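Local coordinates for avidin-related protein 4/5 (Gallus gallus, PDB 1Y55) that binds biotin with high affinity as a thermostable relative of avidin, in a tetramer of beta-barrels, at the interface of chains A and B. Numbering follows the deposited sequence. Chains: chain A/B, Avidin-related protein 4/5.

The interface of chains A and B. Residues chain A 64, 76-78, 94, 96; chain B 64, 76-78, 96.
Two avidin-family beta-barrels pack here by the outward faces of their strands 74-83 and 89-98, and A:Val76 meets its own twin, B:Val76, at the centre of this patch of a two-fold symmetric interface within the tetramer. The two valines lie antiparallel, side against side, bringing CG2 of A:Val76 to 3.5 Å from CG2 of B:Val76. Each CG2 is flanked by both the backbone N and the carbonyl carbon, while CG1 points away from the carbonyl carbon (chi1 -67° in A:Val76). That rotation aims CG2 at the twin valine and CG1 at the neighbouring backbone: CG1 of A:Val76 comes to 3.5 Å from the carbonyl O of B:Phe77. A compact beta-branched residue suits such close-set strands, because both methyls touch the partner without a long chain between them. An alanine at A:Val76 would probably open a gap on the symmetry axis, leaving CG2 of B:Val76 without its methyl mate and the B:Phe77 carbonyl without its apolar cover.

Threonines flank the valine pair. A:Thr78 lies aslant B:Leu96 and sets its methyl CG2 3.6 Å from the leucine CB. B:Thr78 is turned differently, with OG1 in the place that the methyl takes in A:Thr78 (chi1 61° against -171°), and it presents that hydroxyl oxygen to CB of A:Leu96 at 3.7 Å. Threonine probably suits the place because its methyl and hydroxyl are similar in size, and one or the other meets the leucine in the two copies. No hydrogen bond or salt bridge crosses the patch, which is held by shape and apolar packing.

The leucine ends meet head on, CG of A:Leu96 lying 3.8 Å from CG of B:Leu96; leucine suits because its branched end presents both CG and CD1 to the partner leucine. CD1 of B:Leu96 also rests 3.6 Å from the carbonyl O of A:Met94.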
loop_
_atom_site.group_PDB
_atom_site.type_symbol
_atom_site.label_atom_id
_atom_site.label_comp_id
_atom_site.label_asym_id
_atom_site.label_seq_id
_atom_site.Cartn_x
_atom_site.Cartn_y
_atom_site.Cartn_z
ATOM N N PHE A 64 -12.507 -8.943 1.826
ATOM C CA PHE A 64 -13.502 -9.155 0.803
ATOM C C PHE A 64 -13.077 -8.497 -0.494
ATOM O O PHE A 64 -12.273 -7.574 -0.518
ATOM C CB PHE A 64 -14.926 -8.735 1.250
ATOM C CG PHE A 64 -15.105 -7.276 1.616
ATOM C CD1 PHE A 64 -15.447 -6.328 0.652
ATOM C CD2 PHE A 64 -14.994 -6.870 2.930
ATOM C CE1 PHE A 64 -15.656 -5.006 1.001
ATOM C CE2 PHE A 64 -15.201 -5.541 3.267
ATOM C CZ PHE A 64 -15.530 -4.621 2.291
ATOM N N VAL A 76 -10.155 -4.859 -3.328
ATOM C CA VAL A 76 -10.140 -5.712 -2.148
ATOM C C VAL A 76 -9.970 -4.850 -0.916
ATOM O O VAL A 76 -9.230 -3.868 -0.920
ATOM C CB VAL A 76 -9.036 -6.795 -2.216
ATOM C CG1 VAL A 76 -9.333 -7.801 -3.330
ATOM C CG2 VAL A 76 -7.643 -6.195 -2.401
ATOM N N PHE A 77 -10.671 -5.248 0.138
ATOM C CA PHE A 77 -10.592 -4.633 1.456
ATOM C C PHE A 77 -10.151 -5.678 2.475
ATOM O O PHE A 77 -10.607 -6.825 2.426
ATOM C CB PHE A 77 -11.970 -4.137 1.928
ATOM C CG PHE A 77 -12.531 -2.968 1.173
ATOM C CD1 PHE A 77 -13.134 -3.144 -0.065
ATOM C CD2 PHE A 77 -12.521 -1.689 1.726
ATOM C CE1 PHE A 77 -13.708 -2.069 -0.727
ATOM C CE2 PHE A 77 -13.091 -0.610 1.043
ATOM C CZ PHE A 77 -13.664 -0.813 -0.178
ATOM N N THR A 78 -9.302 -5.285 3.413
ATOM C CA THR A 78 -9.027 -6.130 4.568
ATOM C C THR A 78 -8.994 -5.283 5.816
ATOM O O THR A 78 -8.677 -4.101 5.768
ATOM C CB THR A 78 -7.748 -6.942 4.338
ATOM O OG1 THR A 78 -7.580 -7.933 5.358
ATOM C CG2 THR A 78 -6.500 -6.090 4.356
ATOM N N MET A 94 -8.217 -1.278 5.078
ATOM C CA MET A 94 -7.437 -0.731 4.018
ATOM C C MET A 94 -7.735 -1.508 2.763
ATOM O O MET A 94 -8.130 -2.680 2.809
ATOM C CB MET A 94 -5.972 -0.768 4.415
ATOM C CG MET A 94 -5.752 0.175 5.598
ATOM S SD MET A 94 -4.167 0.439 6.067
ATOM C CE MET A 94 -3.776 1.577 4.390
ATOM N N LEU A 96 -7.041 -2.056 -1.725
ATOM C CA LEU A 96 -6.322 -1.929 -2.999
ATOM C C LEU A 96 -7.371 -1.944 -4.111
ATOM O O LEU A 96 -8.201 -2.851 -4.169
ATOM C CB LEU A 96 -5.347 -3.077 -3.228
ATOM C CG LEU A 96 -4.202 -3.187 -2.226
ATOM C CD1 LEU A 96 -3.438 -4.479 -2.467
ATOM C CD2 LEU A 96 -3.263 -1.994 -2.277
ATOM N N PHE B 64 -9.032 -11.792 -4.427
ATOM C CA PHE B 64 -9.426 -12.899 -3.567
ATOM C C PHE B 64 -8.912 -12.674 -2.155
ATOM O O PHE B 64 -7.951 -11.937 -1.928
ATOM C CB PHE B 64 -9.005 -14.279 -4.133
ATOM C CG PHE B 64 -7.512 -14.503 -4.333
ATOM C CD1 PHE B 64 -6.935 -14.289 -5.568
ATOM C CD2 PHE B 64 -6.713 -15.001 -3.303
ATOM C CE1 PHE B 64 -5.596 -14.545 -5.774
ATOM C CE2 PHE B 64 -5.364 -15.259 -3.509
ATOM C CZ PHE B 64 -4.814 -15.023 -4.742
ATOM N N VAL B 76 -5.591 -10.235 1.457
ATOM C CA VAL B 76 -6.287 -10.034 0.204
ATOM C C VAL B 76 -5.263 -9.782 -0.892
ATOM O O VAL B 76 -4.272 -9.098 -0.682
ATOM C CB VAL B 76 -7.322 -8.904 0.275
ATOM C CG1 VAL B 76 -8.476 -9.303 1.192
ATOM C CG2 VAL B 76 -6.713 -7.577 0.697
ATOM N N PHE B 77 -5.526 -10.346 -2.068
ATOM C CA PHE B 77 -4.750 -10.157 -3.278
ATOM C C PHE B 77 -5.646 -9.552 -4.343
ATOM O O PHE B 77 -6.788 -9.965 -4.489
ATOM C CB PHE B 77 -4.273 -11.510 -3.835
ATOM C CG PHE B 77 -3.211 -12.201 -3.024
ATOM C CD1 PHE B 77 -3.555 -12.948 -1.903
ATOM C CD2 PHE B 77 -1.871 -12.156 -3.406
ATOM C CE1 PHE B 77 -2.591 -13.623 -1.173
ATOM C CE2 PHE B 77 -0.899 -12.819 -2.666
ATOM C CZ PHE B 77 -1.272 -13.564 -1.550
ATOM N N THR B 78 -5.119 -8.606 -5.117
ATOM C CA THR B 78 -5.814 -8.121 -6.307
ATOM C C THR B 78 -4.800 -7.986 -7.430
ATOM O O THR B 78 -3.624 -7.774 -7.198
ATOM C CB THR B 78 -6.515 -6.816 -6.102
ATOM O OG1 THR B 78 -5.709 -5.690 -5.752
ATOM C CG2 THR B 78 -7.440 -6.511 -7.101
ATOM N N LEU B 96 -2.504 -7.081 0.626
ATOM C CA LEU B 96 -2.527 -6.530 1.976
ATOM C C LEU B 96 -2.713 -7.702 2.942
ATOM O O LEU B 96 -3.633 -8.505 2.787
ATOM C CB LEU B 96 -3.672 -5.535 2.184
ATOM C CG LEU B 96 -3.629 -4.271 1.323
ATOM C CD1 LEU B 96 -4.918 -3.487 1.493
ATOM C CD2 LEU B 96 -2.429 -3.399 1.654
#